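Local coordinates for protein probable ribosomal RNA small subunit methyltransferase (Thermus thermophilus, PDB 3DMH) that transfers a methyl group from S-adenosylmethionine to the N2 atom of a guanosine in 16S ribosomal RNA of the small subunit, at residues Val232-Gln236 against Leu251-Glu257; Gly243-Leu249 against Ser270-Leu275; Glu296-Ile302 against Arg329-Val335. The contacts are given in a common frame with arbitrary orientation. Where two conformers were deposited one is given. Residue numbers count along the deposited sequence, not the author numbering.

Interaction 1: Val232-Gln236 against Leu251-Glu257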
loop_
_atom_site.group_PDB
_atom_site.type_symbol
_atom_site.label_atom_id
_atom_site.label_comp_id
_atom_site.label_asym_id
_atom_site.label_seq_id
_atom_site.Cartn_x
_atom_site.Cartn_y
_atom_site.Cartn_z
ATOM N N VAL A 232 23.276 -16.808 1.026
ATOM C CA VAL A 232 22.242 -16.187 0.226
ATOM C C VAL A 232 22.656 -16.050 -1.247
ATOM O O VAL A 232 21.808 -15.987 -2.132
ATOM C CB VAL A 232 21.796 -14.845 0.874
ATOM C CG1 VAL A 232 21.576 -13.776 -0.147
ATOM C CG2 VAL A 232 20.557 -15.066 1.731
ATOM N N ARG A 233 23.961 -16.037 -1.515
ATOM C CA ARG A 233 24.443 -15.882 -2.885
ATOM C C ARG A 233 23.869 -16.949 -3.818
ATOM O O ARG A 233 23.866 -18.143 -3.495
ATOM C CB ARG A 233 25.980 -15.875 -2.937
ATOM C CG ARG A 233 26.555 -15.476 -4.300
ATOM C CD ARG A 233 28.073 -15.217 -4.258
ATOM N NE ARG A 233 28.440 -14.173 -3.298
ATOM C CZ ARG A 233 28.217 -12.868 -3.468
ATOM N NH1 ARG A 233 27.616 -12.412 -4.565
ATOM N NH2 ARG A 233 28.590 -12.014 -2.526
ATOM N N GLY A 234 23.372 -16.498 -4.965
ATOM C CA GLY A 234 22.851 -17.389 -6.000
ATOM C C GLY A 234 21.493 -18.016 -5.714
ATOM O O GLY A 234 20.988 -18.794 -6.531
ATOM N N ARG A 235 20.913 -17.691 -4.556
ATOM C CA ARG A 235 19.604 -18.212 -4.143
ATOM C C ARG A 235 18.489 -17.313 -4.665
ATOM O O ARG A 235 18.664 -16.098 -4.794
ATOM C CB ARG A 235 19.486 -18.323 -2.606
ATOM C CG ARG A 235 20.584 -19.142 -1.915
ATOM C CD ARG A 235 20.564 -20.597 -2.294
ATOM N NE ARG A 235 21.685 -21.305 -1.686
ATOM C CZ ARG A 235 21.645 -21.902 -0.499
ATOM N NH1 ARG A 235 20.525 -21.882 0.224
ATOM N NH2 ARG A 235 22.726 -22.524 -0.036
ATOM N N GLN A 236 17.344 -17.922 -4.946
ATOM C CA GLN A 236 16.134 -17.194 -5.336
ATOM C C GLN A 236 15.354 -16.789 -4.089
ATOM O O GLN A 236 14.968 -17.641 -3.290
ATOM C CB GLN A 236 15.293 -18.048 -6.284
ATOM C CG GLN A 236 15.956 -18.211 -7.646
ATOM C CD GLN A 236 15.297 -19.271 -8.502
ATOM O OE1 GLN A 236 14.593 -20.146 -8.000
ATOM N NE2 GLN A 236 15.536 -19.207 -9.806
ATOM N N LEU A 251 19.748 -8.097 0.560
ATOM C CA LEU A 251 19.765 -9.453 0.008
ATOM C C LEU A 251 20.295 -9.500 -1.434
ATOM O O LEU A 251 21.006 -10.447 -1.801
ATOM C CB LEU A 251 18.398 -10.128 0.144
ATOM C CG LEU A 251 18.003 -10.422 1.603
ATOM C CD1 LEU A 251 16.527 -10.781 1.667
ATOM C CD2 LEU A 251 18.875 -11.519 2.247
ATOM N N ALA A 252 19.982 -8.478 -2.235
ATOM C CA ALA A 252 20.531 -8.369 -3.601
ATOM C C ALA A 252 22.030 -8.137 -3.543
ATOM O O ALA A 252 22.793 -8.734 -4.312
ATOM C CB ALA A 252 19.863 -7.244 -4.383
ATOM N N ARG A 253 22.444 -7.271 -2.619
ATOM C CA ARG A 253 23.876 -6.991 -2.418
ATOM C C ARG A 253 24.652 -8.253 -2.019
ATOM O O ARG A 253 25.801 -8.440 -2.435
ATOM C CB ARG A 253 24.069 -5.867 -1.389
ATOM C CG ARG A 253 25.524 -5.433 -1.082
ATOM C CD ARG A 253 26.275 -4.920 -2.296
ATOM N NE ARG A 253 25.701 -3.719 -2.909
ATOM C CZ ARG A 253 25.755 -2.490 -2.398
ATOM N NH1 ARG A 253 26.343 -2.263 -1.224
ATOM N NH2 ARG A 253 25.212 -1.479 -3.071
ATOM N N MET A 254 24.003 -9.116 -1.245
ATOM C CA MET A 254 24.576 -10.394 -0.821
ATOM C C MET A 254 24.578 -11.447 -1.934
ATOM O O MET A 254 25.059 -12.562 -1.729
ATOM C CB MET A 254 23.862 -10.936 0.427
ATOM C CG MET A 254 23.978 -10.071 1.690
ATOM S SD MET A 254 22.828 -10.558 3.011
ATOM C CE MET A 254 23.660 -11.982 3.702
ATOM N N GLY A 255 24.056 -11.099 -3.108
ATOM C CA GLY A 255 24.152 -11.968 -4.287
ATOM C C GLY A 255 22.940 -12.846 -4.558
ATOM O O GLY A 255 23.000 -13.750 -5.404
ATOM N N ALA A 256 21.852 -12.603 -3.829
ATOM C CA ALA A 256 20.599 -13.303 -4.061
ATOM C C ALA A 256 19.947 -12.790 -5.335
ATOM O O ALA A 256 20.141 -11.625 -5.724
ATOM C CB ALA A 256 19.651 -13.091 -2.881
ATOM N N GLU A 257 19.159 -13.650 -5.974
ATOM C CA GLU A 257 18.303 -13.246 -7.089
ATOM C C GLU A 257 16.905 -12.969 -6.535
ATOM O O GLU A 257 16.105 -13.889 -6.360
ATOM C CB GLU A 257 18.287 -14.337 -8.165
ATOM C CG GLU A 257 19.698 -14.774 -8.579
ATOM C CD GLU A 257 19.736 -15.895 -9.611
ATOM O OE1 GLU A 257 18.690 -16.235 -10.200
ATOM O OE2 GLU A 257 20.839 -16.436 -9.841
HETATM O O HOH W 1 26.794 -9.095 -4.946
HETATM O O HOH W 2 21.933 -19.138 -9.644
#
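Two backbone hydrogen bonds join the segments. Gly234 N donates to Gly255 O at 2.8 Å, and Glu257 N donates to Arg235 O, also at 2.8 Å. Gln236 and Glu257 then pair as a parallel beta bridge with their CA atoms 4.8 Å apart. Gln236 CA adds a CA-H...O contact to Glu257 O at 3.5 Å. Both segments turn just before this pairing. Val232-Arg235 is a type II beta turn, with Gly234 at positive phi. Helix 248-253 ends in a Schellman motif at Gly255, where Ala256 N bonds back to Leu251 O at 3.1 Å. The chain thus enters strands 236-240 and 257-262 side by side, as in the parallel part of a Rossmann-like methyltransferase sheet. The apolar part centres on Val232. Its CG1 lies 3.4 Å from Ala256 CB and 3.7 Å from Met254 CB, and its CG2 lies 4.0 Å from Leu251 CD2. Leu223 of helix 214-227 also packs on Val232. The Arg233 guanidinium has Met254 O over one face, and its NE makes a salt bridge with Glu230. Gly255 CA is 3.5 Å from Arg233 NH1, and a CB there would clash with it. One water links Gly234 O (3.3 Å) to Glu257 OE2 (2.9 Å).

Interaction 2: Gly243-Leu249 against Ser270-Leu275; sequences GYGALTL and SLQKGL. With SAM (S-adenosylmethionine), chain D.
Leu271 lays its side chain against the turn that leads into helix 248-253. It has chi1 t and chi2 p. Its CD1 is 3.6 Å from Gly245 CA, 3.8 Å from Thr248 CB and 3.6 Å from Leu249 CD1. Its CB is 3.5 Å from Gly243 O. The closest CA pair is Tyr244 and Leu271, at 4.1 Å. Further along, the CA atoms of Leu249 and Leu275 are 6.6 Å apart. Residues 270-275 are regular helix. Gly243 (phi/psi 58/-147) and Gly245 (106/25) both have positive phi. A CB on Gly245 would clash with Leu271 CD1. A CB on Gly243 would clash with the bound SAM. This glycine-bearing turn after strand 236-240 is characteristic of Rossmann-like AdoMet methyltransferases, in which it borders the cofactor. Gly243 CA lies 3.5 Å from SAM O3', Ala246 CB 3.5 Å from SAM OXT, and Leu247 CG 4.0 Å from SAM O. Gly243 N also bonds to Glu262, which in turn binds SAM. Leucine side chains make much of the packing against helix 265-277, together with backbone carbonyls; no hydrogen bond crosses between the segments. Leu249 (chi1 -93°, chi2 p) sets CD1 3.7 Å from Leu275 CD2 and CD2 3.7 Å from Gly274 O. Leu275 has chi1 m and chi2 t. Tyr244 CB meets Ser270 CB at 3.7 Å, and Tyr244 O is 3.7 Å from Leu271 CA. The p rotamer at Tyr244 chi1 takes the ring away from Ser270, and its OH bonds to Ser208 O. Thr248 OG1 bonds to Asp239.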
loop_
_atom_site.group_PDB
_atom_site.type_symbol
_atom_site.label_atom_id
_atom_site.label_comp_id
_atom_site.label_asym_id
_atom_site.label_seq_id
_atom_site.Cartn_x
_atom_site.Cartn_y
_atom_site.Cartn_z
ATOM N N GLY A 243 8.294 -3.086 0.226
ATOM C CA GLY A 243 8.465 -1.672 0.566
ATOM C C GLY A 243 9.511 -0.976 -0.291
ATOM O O GLY A 243 9.657 -1.329 -1.467
ATOM N N TYR A 244 10.232 0.003 0.272
ATOM C CA TYR A 244 11.327 0.653 -0.494
ATOM C C TYR A 244 12.637 -0.168 -0.513
ATOM O O TYR A 244 13.649 0.270 -1.058
ATOM C CB TYR A 244 11.590 2.084 -0.014
ATOM C CG TYR A 244 11.992 2.164 1.423
ATOM C CD1 TYR A 244 13.261 1.752 1.850
ATOM C CD2 TYR A 244 11.103 2.667 2.366
ATOM C CE1 TYR A 244 13.623 1.843 3.193
ATOM C CE2 TYR A 244 11.461 2.774 3.704
ATOM C CZ TYR A 244 12.700 2.343 4.107
ATOM O OH TYR A 244 13.022 2.431 5.430
ATOM N N GLY A 245 12.605 -1.362 0.082
ATOM C CA GLY A 245 13.712 -2.292 -0.055
ATOM C C GLY A 245 14.653 -2.531 1.106
ATOM O O GLY A 245 15.778 -2.974 0.883
ATOM N N ALA A 246 14.187 -2.313 2.340
ATOM C CA ALA A 246 15.056 -2.550 3.512
ATOM C C ALA A 246 15.621 -3.973 3.553
ATOM O O ALA A 246 16.774 -4.168 3.930
ATOM C CB ALA A 246 14.335 -2.217 4.815
ATOM N N LEU A 247 14.820 -4.965 3.155
ATOM C CA LEU A 247 15.314 -6.356 3.032
ATOM C C LEU A 247 15.866 -6.644 1.636
ATOM O O LEU A 247 16.861 -7.357 1.476
ATOM C CB LEU A 247 14.214 -7.373 3.362
ATOM C CG LEU A 247 13.514 -7.206 4.713
ATOM C CD1 LEU A 247 12.421 -8.250 4.909
ATOM C CD2 LEU A 247 14.507 -7.267 5.882
ATOM N N THR A 248 15.189 -6.090 0.632
ATOM C CA THR A 248 15.487 -6.369 -0.773
ATOM C C THR A 248 16.903 -5.968 -1.174
ATOM O O THR A 248 17.610 -6.746 -1.805
ATOM C CB THR A 248 14.513 -5.605 -1.691
ATOM O OG1 THR A 248 13.183 -5.607 -1.118
ATOM C CG2 THR A 248 14.547 -6.190 -3.121
ATOM N N LEU A 249 17.298 -4.751 -0.824
ATOM C CA LEU A 249 18.610 -4.244 -1.264
ATOM C C LEU A 249 19.767 -5.037 -0.661
ATOM O O LEU A 249 20.634 -5.503 -1.412
ATOM C CB LEU A 249 18.760 -2.726 -1.025
ATOM C CG LEU A 249 18.375 -1.826 -2.214
ATOM C CD1 LEU A 249 16.877 -1.855 -2.513
ATOM C CD2 LEU A 249 18.830 -0.391 -1.969
ATOM N N SER A 270 9.585 3.406 -5.282
ATOM C CA SER A 270 10.661 3.658 -4.312
ATOM C C SER A 270 11.742 2.589 -4.359
ATOM O O SER A 270 12.937 2.914 -4.445
ATOM C CB SER A 270 10.090 3.772 -2.905
ATOM O OG SER A 270 9.174 4.852 -2.828
ATOM N N LEU A 271 11.320 1.321 -4.325
ATOM C CA LEU A 271 12.264 0.218 -4.466
ATOM C C LEU A 271 13.057 0.313 -5.777
ATOM O O LEU A 271 14.265 0.098 -5.784
ATOM C CB LEU A 271 11.518 -1.112 -4.401
ATOM C CG LEU A 271 12.328 -2.390 -4.663
ATOM C CD1 LEU A 271 13.525 -2.502 -3.690
ATOM C CD2 LEU A 271 11.423 -3.616 -4.570
ATOM N N GLN A 272 12.373 0.625 -6.883
ATOM C CA GLN A 272 13.053 0.708 -8.178
ATOM C C GLN A 272 14.139 1.777 -8.163
ATOM O O GLN A 272 15.248 1.551 -8.677
ATOM C CB GLN A 272 12.028 0.946 -9.297
ATOM C CG GLN A 272 11.214 -0.313 -9.597
ATOM C CD GLN A 272 10.047 -0.095 -10.544
ATOM O OE1 GLN A 272 9.609 1.032 -10.773
ATOM N NE2 GLN A 272 9.531 -1.182 -11.093
ATOM N N LYS A 273 13.838 2.934 -7.574
ATOM C CA LYS A 273 14.827 4.023 -7.516
ATOM C C LYS A 273 15.992 3.637 -6.613
ATOM O O LYS A 273 17.153 3.902 -6.950
ATOM C CB LYS A 273 14.202 5.345 -7.046
ATOM C CG LYS A 273 15.180 6.543 -7.071
ATOM C CD LYS A 273 14.457 7.867 -6.922
ATOM C CE LYS A 273 15.441 9.037 -6.826
ATOM N NZ LYS A 273 14.729 10.352 -6.792
ATOM N N GLY A 274 15.690 2.985 -5.487
ATOM C CA GLY A 274 16.761 2.535 -4.580
ATOM C C GLY A 274 17.689 1.510 -5.217
ATOM O O GLY A 274 18.910 1.609 -5.085
ATOM N N LEU A 275 17.121 0.527 -5.920
ATOM C CA LEU A 275 17.951 -0.474 -6.631
ATOM C C LEU A 275 18.895 0.189 -7.633
ATOM O O LEU A 275 20.105 -0.139 -7.698
ATOM C CB LEU A 275 17.068 -1.505 -7.361
ATOM C CG LEU A 275 16.304 -2.475 -6.448
ATOM C CD1 LEU A 275 15.167 -3.136 -7.203
ATOM C CD2 LEU A 275 17.258 -3.502 -5.779
HETATM N N SAM D . 9.858 -5.018 3.657
HETATM C CA SAM D . 9.790 -3.553 3.987
HETATM C C SAM D . 10.655 -3.282 5.199
HETATM O O SAM D . 11.039 -4.277 5.828
HETATM O OXT SAM D . 10.907 -2.110 5.528
HETATM C CB SAM D . 8.357 -3.118 4.304
HETATM C CG SAM D . 7.688 -3.837 5.478
HETATM S SD SAM D . 6.039 -3.145 5.829
HETATM C CE SAM D . 5.797 -3.642 7.559
HETATM C "C5'" SAM D . 4.858 -4.253 5.005
HETATM C "C4'" SAM D . 4.779 -4.004 3.508
HETATM O "O4'" SAM D . 3.745 -4.869 3.043
HETATM C "C3'" SAM D . 4.413 -2.568 3.106
HETATM O "O3'" SAM D . 5.364 -2.015 2.204
HETATM C "C2'" SAM D . 3.023 -2.723 2.482
HETATM O "O2'" SAM D . 2.698 -1.777 1.482
HETATM C "C1'" SAM D . 3.132 -4.162 1.983
HETATM N N9 SAM D . 1.831 -4.727 1.682
HETATM C C8 SAM D . 0.602 -4.469 2.284
HETATM N N7 SAM D . -0.347 -5.245 1.705
HETATM C C5 SAM D . 0.272 -5.986 0.719
HETATM C C6 SAM D . -0.191 -6.911 -0.224
HETATM N N6 SAM D . -1.490 -7.227 -0.311
HETATM N N1 SAM D . 0.730 -7.475 -1.076
HETATM C C2 SAM D . 2.065 -7.140 -1.026
HETATM N N3 SAM D . 2.543 -6.182 -0.138
HETATM C C4 SAM D . 1.640 -5.646 0.714
#

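Interaction 3: Glu296-Ile302 against Arg329-Val335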
loop_
_atom_site.group_PDB
_atom_site.type_symbol
_atom_site.label_atom_id
_atom_site.label_comp_id
_atom_site.label_asym_id
_atom_site.label_seq_id
_atom_site.Cartn_x
_atom_site.Cartn_y
_atom_site.Cartn_z
ATOM N N GLU A 296 3.918 -21.353 -11.297
ATOM C CA GLU A 296 5.034 -22.276 -11.060
ATOM C C GLU A 296 6.207 -21.732 -10.233
ATOM O O GLU A 296 7.025 -22.515 -9.739
ATOM C CB GLU A 296 5.564 -22.849 -12.386
ATOM C CG GLU A 296 5.999 -21.810 -13.429
ATOM C CD GLU A 296 4.882 -21.431 -14.412
ATOM O OE1 GLU A 296 3.689 -21.497 -14.036
ATOM O OE2 GLU A 296 5.201 -21.059 -15.567
ATOM N N ALA A 297 6.293 -20.408 -10.072
ATOM C CA ALA A 297 7.478 -19.811 -9.450
ATOM C C ALA A 297 7.684 -20.327 -8.028
ATOM O O ALA A 297 6.753 -20.308 -7.216
ATOM C CB ALA A 297 7.389 -18.291 -9.456
ATOM N N ARG A 298 8.901 -20.803 -7.747
ATOM C CA ARG A 298 9.294 -21.231 -6.400
ATOM C C ARG A 298 10.612 -20.582 -5.969
ATOM O O ARG A 298 11.344 -20.022 -6.791
ATOM C CB ARG A 298 9.421 -22.756 -6.313
ATOM C CG ARG A 298 8.184 -23.536 -6.703
ATOM C CD ARG A 298 7.070 -23.381 -5.686
ATOM N NE ARG A 298 5.925 -24.213 -6.050
ATOM C CZ ARG A 298 4.880 -23.790 -6.760
ATOM N NH1 ARG A 298 4.820 -22.530 -7.189
ATOM N NH2 ARG A 298 3.892 -24.632 -7.044
ATOM N N PHE A 299 10.904 -20.641 -4.674
ATOM C CA PHE A 299 12.035 -19.901 -4.134
ATOM C C PHE A 299 12.783 -20.730 -3.114
ATOM O O PHE A 299 12.239 -21.695 -2.568
ATOM C CB PHE A 299 11.544 -18.578 -3.515
ATOM C CG PHE A 299 10.846 -17.682 -4.505
ATOM C CD1 PHE A 299 11.561 -16.724 -5.212
ATOM C CD2 PHE A 299 9.482 -17.845 -4.779
ATOM C CE1 PHE A 299 10.938 -15.916 -6.151
ATOM C CE2 PHE A 299 8.839 -17.050 -5.742
ATOM C CZ PHE A 299 9.569 -16.084 -6.427
ATOM N N ASP A 300 14.040 -20.346 -2.880
ATOM C CA ASP A 300 14.901 -20.962 -1.874
ATOM C C ASP A 300 14.743 -20.289 -0.502
ATOM O O ASP A 300 14.852 -20.948 0.539
ATOM C CB ASP A 300 16.368 -20.858 -2.310
ATOM C CG ASP A 300 16.610 -21.428 -3.702
ATOM O OD1 ASP A 300 16.232 -22.599 -3.936
ATOM O OD2 ASP A 300 17.173 -20.703 -4.561
ATOM N N ILE A 301 14.511 -18.978 -0.506
ATOM C CA ILE A 301 14.409 -18.207 0.733
ATOM C C ILE A 301 13.266 -17.221 0.571
ATOM O O ILE A 301 13.180 -16.543 -0.448
ATOM C CB ILE A 301 15.708 -17.413 1.017
ATOM C CG1 ILE A 301 16.885 -18.369 1.226
ATOM C CG2 ILE A 301 15.561 -16.522 2.248
ATOM C CD1 ILE A 301 18.236 -17.680 1.158
ATOM N N ILE A 302 12.401 -17.135 1.577
ATOM C CA ILE A 302 11.335 -16.130 1.572
ATOM C C ILE A 302 11.405 -15.337 2.864
ATOM O O ILE A 302 11.566 -15.918 3.949
ATOM C CB ILE A 302 9.952 -16.777 1.383
ATOM C CG1 ILE A 302 9.916 -17.450 0.006
ATOM C CG2 ILE A 302 8.833 -15.709 1.517
ATOM C CD1 ILE A 302 8.584 -18.055 -0.384
ATOM N N ARG A 329 5.178 -21.371 -1.815
ATOM C CA ARG A 329 6.120 -20.905 -2.828
ATOM C C ARG A 329 7.536 -21.402 -2.583
ATOM O O ARG A 329 8.399 -21.208 -3.436
ATOM C CB ARG A 329 6.137 -19.375 -2.890
ATOM C CG ARG A 329 4.859 -18.696 -3.422
ATOM C CD ARG A 329 4.887 -18.702 -4.925
ATOM N NE ARG A 329 3.681 -18.135 -5.531
ATOM C CZ ARG A 329 3.373 -18.263 -6.819
ATOM N NH1 ARG A 329 4.173 -18.940 -7.655
ATOM N NH2 ARG A 329 2.256 -17.719 -7.288
ATOM N N LEU A 330 7.785 -22.007 -1.419
ATOM C CA LEU A 330 9.124 -22.544 -1.112
ATOM C C LEU A 330 9.350 -23.923 -1.706
ATOM O O LEU A 330 8.477 -24.798 -1.618
ATOM C CB LEU A 330 9.375 -22.613 0.399
ATOM C CG LEU A 330 9.820 -21.304 1.058
ATOM C CD1 LEU A 330 9.727 -21.370 2.596
ATOM C CD2 LEU A 330 11.226 -20.915 0.609
ATOM N N ARG A 331 10.526 -24.111 -2.304
ATOM C CA ARG A 331 10.968 -25.435 -2.734
ATOM C C ARG A 331 11.320 -26.273 -1.512
ATOM O O ARG A 331 11.653 -25.727 -0.460
ATOM C CB ARG A 331 12.174 -25.332 -3.675
ATOM C CG ARG A 331 11.781 -25.002 -5.099
ATOM C CD ARG A 331 12.959 -25.084 -6.057
ATOM N NE ARG A 331 13.814 -23.918 -5.907
ATOM C CZ ARG A 331 13.839 -22.875 -6.732
ATOM N NH1 ARG A 331 13.077 -22.830 -7.819
ATOM N NH2 ARG A 331 14.651 -21.865 -6.464
ATOM N N PRO A 332 11.242 -27.611 -1.629
ATOM C CA PRO A 332 11.713 -28.423 -0.503
ATOM C C PRO A 332 13.120 -28.016 -0.062
ATOM O O PRO A 332 13.990 -27.777 -0.909
ATOM C CB PRO A 332 11.744 -29.839 -1.079
ATOM C CG PRO A 332 10.737 -29.829 -2.168
ATOM C CD PRO A 332 10.740 -28.440 -2.743
ATOM N N GLY A 333 13.331 -27.929 1.248
ATOM C CA GLY A 333 14.599 -27.448 1.794
ATOM C C GLY A 333 14.657 -25.930 1.903
ATOM O O GLY A 333 15.578 -25.380 2.517
ATOM N N GLY A 334 13.684 -25.250 1.305
ATOM C CA GLY A 334 13.617 -23.783 1.383
ATOM C C GLY A 334 13.316 -23.274 2.782
ATOM O O GLY A 334 12.787 -24.005 3.629
ATOM N N VAL A 335 13.667 -22.018 3.034
ATOM C CA VAL A 335 13.502 -21.448 4.370
ATOM C C VAL A 335 12.713 -20.140 4.374
ATOM O O VAL A 335 12.711 -19.390 3.391
ATOM C CB VAL A 335 14.860 -21.277 5.086
ATOM C CG1 VAL A 335 15.513 -22.631 5.339
ATOM C CG2 VAL A 335 15.807 -20.367 4.301
#
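This is a parallel strand pairing in the mixed sheet of the methyltransferase domain. Strand 299-304 pairs first with the short strand 330-331, Phe299 with Leu330, through Phe299 N to Arg329 O at 2.9 Å and Arg331 N to Phe299 O at 3.0 Å. Beyond the corner it pairs with the start of strand 334-340, Ile301 with Val335, through Val335 N to Asp300 O at 3.0 Å and Ile302 N to Val335 O at 2.9 Å. The corner falls at Asp300, and a type II beta turn spans Arg331-Gly334. Leu330 CD2 fills the bend, 3.4 Å from Phe299 O and 3.8 Å from Ile302 CG1. Arg331 NH2 forms a salt bridge with Asp300 OD1 at 3.1 Å. Gln236 OE1 also bonds Arg331 NH2, and Gln236 N bonds Asp300 OD2. Arg329 NH1 donates to Ala297 O at 3.0 Å and also bonds Thr294 O; its NE makes a salt bridge with Asp290. Arg298 NH1 shares Ala297 O at 2.9 Å, only 3.7 Å from Arg329 NH1 despite the like charge. Helix 317-329 ends at Arg329 and leads directly into the pairing. Strand 236-240 lies along the other edge of strand 299-304, where Leu238 packs on Phe299 and Ile302.

All three contacts lie within the methyltransferase domain. Interactions 1 and 2 both use helix 248-253, their centres about 14 Å apart. Their segments alternate along the chain. Interaction 3 follows both in sequence. Its centre is about 14 Å from that of interaction 1 and 21 Å from that of interaction 2. Interaction 1 joins strand 257-262 to 236-240, and interaction 3 joins 299-304 to 334-340. The central pair 236-240/299-304 lies between them, bridged at Gln236, which reaches Asp300 and Arg331. The side chains of Leu251 in interaction 1 and Ile302 in interaction 3 are about 9 and 11 Å from SAM. Interaction 2 instead holds Gly243, Ala246 and Leu247 of the SAM pocket and packs that turn against helix 265-277.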